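Local coordinates for protein rutinosidase (Aspergillus niger, PDB 6I1A) that hydrolyses rutinosides such as rutin, releasing the disaccharide rutinose, as a secreted family 5 glycoside hydrolase related to exo-1,3-beta-glucanases, at residues A[264-269]-A[301-306]. Sequence-based numbering, arbitrary orientation.
Sequences DTHHYY and VGEWAI. With EDO (1,2-ethanediol), chain H.
H266 and E303 pair in parallel across neighbouring strands of the family 5 TIM barrel, 261-269 and 299-308, which helix 280-290 links in a beta-alpha-beta unit. Both side chains rise on the same face of the sheet. The E303 chain, extended beyond CG (chi2 -173°), lies over the imidazole: its CG stands 3.7 Å from the centroid of the H266 ring in a CH-pi contact, and the carboxylate is stacked only 21° from the ring plane. Y268 OH donates to E303 OE1 over 2.6 Å, on the anti side and somewhat out of the carboxylate plane, and the phenol ring is steeply turned, 73° from that plane. R92 forms salt bridges to both E303 OE2 and D264 OD2, and E194 bonds H266 ND1. Family 5 enzymes carry an acid/base glutamate after the fourth barrel strand and a nucleophile glutamate on the seventh, which is 299-308 here, so E194 and E303 are probably that pair.

H266 NE2 donates to D264 OD2 over 2.9 Å, approaching that oxygen from above the carboxylate plane, while D264 OD1 takes a weak, bent bond from G302 N. Between the backbones, H267 N donates to E303 O at 3.0 Å. On the opposite face V301 CG1 packs against H267 CD2, 3.8 Å away. Farther along, the Y268 ring covers W304 CA with one face and touches A305 CB through CE1, and a water joins Y269 N to A305 O. H267 O, buried without a hydrogen-bonding partner, is approached by W304 CA at 3.2 Å in a CA-H...O contact.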
ATOM      1  N   ASP A 264     -16.074   0.155   9.963  1.00 11.48           N
ATOM      2  CA  ASP A 264     -15.662   1.579   9.841  1.00 11.45           C
ATOM      3  C   ASP A 264     -14.279   1.588   9.217  1.00 11.56           C
ATOM      4  O   ASP A 264     -13.287   1.110   9.834  1.00 11.64           O
ATOM      5  CB  ASP A 264     -15.596   2.215  11.211  1.00 11.07           C
ATOM      6  CG  ASP A 264     -15.012   3.612  11.235  1.00 11.96           C
ATOM      7  OD1 ASP A 264     -14.796   4.146  10.128  1.00 11.31           O
ATOM      8  OD2 ASP A 264     -14.809   4.228  12.336  1.00 11.68           O
ATOM      9  N   THR A 265     -14.165   2.040   7.975  1.00 10.48           N
ATOM     10  CA  THR A 265     -12.875   2.208   7.314  1.00 10.72           C
ATOM     11  C   THR A 265     -12.398   3.651   7.378  1.00  9.76           C
ATOM     12  O   THR A 265     -13.231   4.560   7.357  1.00 11.31           O
ATOM     13  CB  THR A 265     -12.918   1.727   5.864  1.00 11.55           C
ATOM     14  OG1 THR A 265     -13.984   2.431   5.208  1.00 11.89           O
ATOM     15  CG2 THR A 265     -13.091   0.223   5.773  1.00 12.62           C
ATOM     16  N   HIS A 266     -11.102   3.825   7.559  1.00 10.88           N
ATOM     17  CA  HIS A 266     -10.520   5.184   7.657  1.00 11.29           C
ATOM     18  C   HIS A 266      -9.571   5.355   6.485  1.00 12.35           C
ATOM     19  O   HIS A 266      -8.648   4.560   6.340  1.00 12.90           O
ATOM     20  CB  HIS A 266      -9.740   5.361   8.969  1.00 11.07           C
ATOM     21  CG  HIS A 266     -10.601   5.367  10.169  1.00 10.33           C
ATOM     22  ND1 HIS A 266     -10.082   5.549  11.454  1.00 11.64           N
ATOM     23  CD2 HIS A 266     -11.931   5.242  10.311  1.00 10.27           C
ATOM     24  CE1 HIS A 266     -11.087   5.509  12.328  1.00 11.27           C
ATOM     25  NE2 HIS A 266     -12.252   5.298  11.666  1.00 10.82           N
ATOM     26  N   HIS A 267      -9.804   6.346   5.639  1.00 12.12           N
ATOM     27  CA  HIS A 267      -8.983   6.556   4.419  1.00 12.57           C
ATOM     28  C   HIS A 267      -8.404   7.961   4.406  1.00 11.36           C
ATOM     29  O   HIS A 267      -9.182   8.934   4.299  1.00 12.90           O
ATOM     30  CB  HIS A 267      -9.857   6.339   3.149  1.00 11.67           C
ATOM     31  CG  HIS A 267     -10.366   4.947   3.010  1.00 12.24           C
ATOM     32  ND1 HIS A 267      -9.560   3.845   3.117  1.00 12.39           N
ATOM     33  CD2 HIS A 267     -11.634   4.516   2.792  1.00 13.32           C
ATOM     34  CE1 HIS A 267     -10.329   2.761   2.921  1.00 13.13           C
ATOM     35  NE2 HIS A 267     -11.605   3.133   2.743  1.00 12.59           N
ATOM     36  N   TYR A 268      -7.092   8.035   4.470  1.00 11.67           N
ATOM     37  CA  TYR A 268      -6.345   9.296   4.455  1.00 11.82           C
ATOM     38  C   TYR A 268      -5.265   9.256   3.408  1.00 12.35           C
ATOM     39  O   TYR A 268      -4.852   8.199   2.919  1.00 12.95           O
ATOM     40  CB  TYR A 268      -5.754   9.551   5.851  1.00 12.26           C
ATOM     41  CG  TYR A 268      -6.763   9.914   6.906  1.00 12.59           C
ATOM     42  CD1 TYR A 268      -7.365  11.155   6.894  1.00 12.68           C
ATOM     43  CD2 TYR A 268      -7.135   9.019   7.907  1.00 13.47           C
ATOM     44  CE1 TYR A 268      -8.237  11.564   7.887  1.00 12.84           C
ATOM     45  CE2 TYR A 268      -7.987   9.433   8.918  1.00 12.54           C
ATOM     46  CZ  TYR A 268      -8.542  10.686   8.896  1.00 12.54           C
ATOM     47  OH  TYR A 268      -9.326  11.111   9.969  1.00 13.86           O
ATOM     48  N   TYR A 269      -4.816  10.447   3.050  1.00 12.16           N
ATOM     49  CA  TYR A 269      -3.921  10.660   1.872  1.00 12.58           C
ATOM     50  C   TYR A 269      -2.750  11.574   2.166  1.00 13.24           C
ATOM     51  O   TYR A 269      -2.015  11.882   1.227  1.00 13.53           O
ATOM     52  CB  TYR A 269      -4.744  11.191   0.708  1.00 12.87           C
ATOM     53  CG  TYR A 269      -5.939  10.328   0.447  1.00 12.16           C
ATOM     54  CD1 TYR A 269      -5.879   9.128  -0.254  1.00 12.66           C
ATOM     55  CD2 TYR A 269      -7.177  10.710   0.927  1.00 13.81           C
ATOM     56  CE1 TYR A 269      -6.976   8.296  -0.387  1.00 12.20           C
ATOM     57  CE2 TYR A 269      -8.283   9.895   0.808  1.00 13.17           C
ATOM     58  CZ  TYR A 269      -8.198   8.674   0.160  1.00 11.35           C
ATOM     59  OH  TYR A 269      -9.256   7.832   0.038  1.00 12.42           O
ATOM     60  N   VAL A 301     -17.322   4.824   5.802  1.00 10.74           N
ATOM     61  CA  VAL A 301     -15.986   5.433   5.808  1.00 10.16           C
ATOM     62  C   VAL A 301     -16.003   6.442   6.940  1.00 11.54           C
ATOM     63  O   VAL A 301     -16.336   7.638   6.743  1.00 11.09           O
ATOM     64  CB  VAL A 301     -15.612   6.032   4.444  1.00 10.69           C
ATOM     65  CG1 VAL A 301     -14.252   6.694   4.518  1.00 10.83           C
ATOM     66  CG2 VAL A 301     -15.615   4.935   3.409  1.00 12.04           C
ATOM     67  N   GLY A 302     -15.763   5.983   8.168  1.00 10.31           N
ATOM     68  CA  GLY A 302     -15.967   6.847   9.338  1.00 10.13           C
ATOM     69  C   GLY A 302     -14.971   7.967   9.526  1.00 10.80           C
ATOM     70  O   GLY A 302     -15.254   8.846  10.383  1.00 10.71           O
ATOM     71  N   GLU A 303     -13.851   7.928   8.855  1.00 10.22           N
ATOM     72  CA  GLU A 303     -12.901   9.053   8.864  1.00 10.71           C
ATOM     73  C   GLU A 303     -12.275   9.124   7.476  1.00 10.66           C
ATOM     74  O   GLU A 303     -11.841   8.097   6.925  1.00 11.32           O
ATOM     75  CB  GLU A 303     -11.760   8.917   9.850  1.00 10.40           C
ATOM     76  CG  GLU A 303     -12.168   8.925  11.295  1.00 10.94           C
ATOM     77  CD  GLU A 303     -10.992   8.968  12.249  1.00 11.03           C
ATOM     78  OE1 GLU A 303      -9.833   9.337  11.838  1.00 12.45           O
ATOM     79  OE2 GLU A 303     -11.173   8.575  13.429  1.00 11.72           O
ATOM     80  N   TRP A 304     -12.116  10.360   7.002  1.00 10.79           N
ATOM     81  CA  TRP A 304     -11.345  10.702   5.787  1.00 11.21           C
ATOM     82  C   TRP A 304     -11.165  12.199   5.757  1.00 11.49           C
ATOM     83  O   TRP A 304     -11.860  12.955   6.464  1.00 10.72           O
ATOM     84  CB  TRP A 304     -12.025  10.184   4.503  1.00 10.52           C
ATOM     85  CG  TRP A 304     -13.248  10.966   4.114  1.00 11.08           C
ATOM     86  CD1 TRP A 304     -14.450  11.061   4.740  1.00 11.98           C
ATOM     87  CD2 TRP A 304     -13.338  11.833   2.951  1.00 11.34           C
ATOM     88  NE1 TRP A 304     -15.300  11.874   4.019  1.00 12.66           N
ATOM     89  CE2 TRP A 304     -14.645  12.370   2.930  1.00 11.96           C
ATOM     90  CE3 TRP A 304     -12.433  12.164   1.933  1.00 13.85           C
ATOM     91  CZ2 TRP A 304     -15.064  13.198   1.888  1.00 14.90           C
ATOM     92  CZ3 TRP A 304     -12.862  12.984   0.898  1.00 14.58           C
ATOM     93  CH2 TRP A 304     -14.152  13.483   0.927  1.00 14.07           C
ATOM     94  N   ALA A 305     -10.217  12.655   4.933  1.00 11.74           N
ATOM     95  CA  ALA A 305      -9.990  14.073   4.689  1.00 11.77           C
ATOM     96  C   ALA A 305      -9.267  14.214   3.369  1.00 11.81           C
ATOM     97  O   ALA A 305      -8.681  13.268   2.903  1.00 12.50           O
ATOM     98  CB  ALA A 305      -9.260  14.730   5.832  1.00 12.72           C
ATOM     99  N   ILE A 306      -9.267  15.438   2.815  1.00 12.86           N
ATOM    100  CA  ILE A 306      -8.736  15.691   1.434  1.00 12.63           C
ATOM    101  C   ILE A 306      -7.285  16.121   1.409  1.00 13.83           C
ATOM    102  O   ILE A 306      -6.782  16.313   0.270  1.00 13.28           O
ATOM    103  CB  ILE A 306      -9.613  16.701   0.681  1.00 12.83           C
ATOM    104  CG1 ILE A 306      -9.617  18.061   1.330  1.00 14.32           C
ATOM    105  CG2 ILE A 306     -10.972  16.140   0.446  1.00 13.70           C
ATOM    106  CD1 ILE A 306     -10.118  19.155   0.361  1.00 14.29           C
TER
HETATM  107  C1  EDO H 406     -11.994  -3.310   8.202  1.00 30.48           C
HETATM  108  O1  EDO H 406     -10.722  -3.848   8.400  1.00 38.76           O
HETATM  109  C2  EDO H 406     -11.955  -1.889   8.580  1.00 23.86           C
HETATM  110  O2  EDO H 406     -12.800  -1.635   9.592  1.00 17.66           O
HETATM  111  O   HOH W   1      -5.997  12.994   3.831  1.00 13.13           O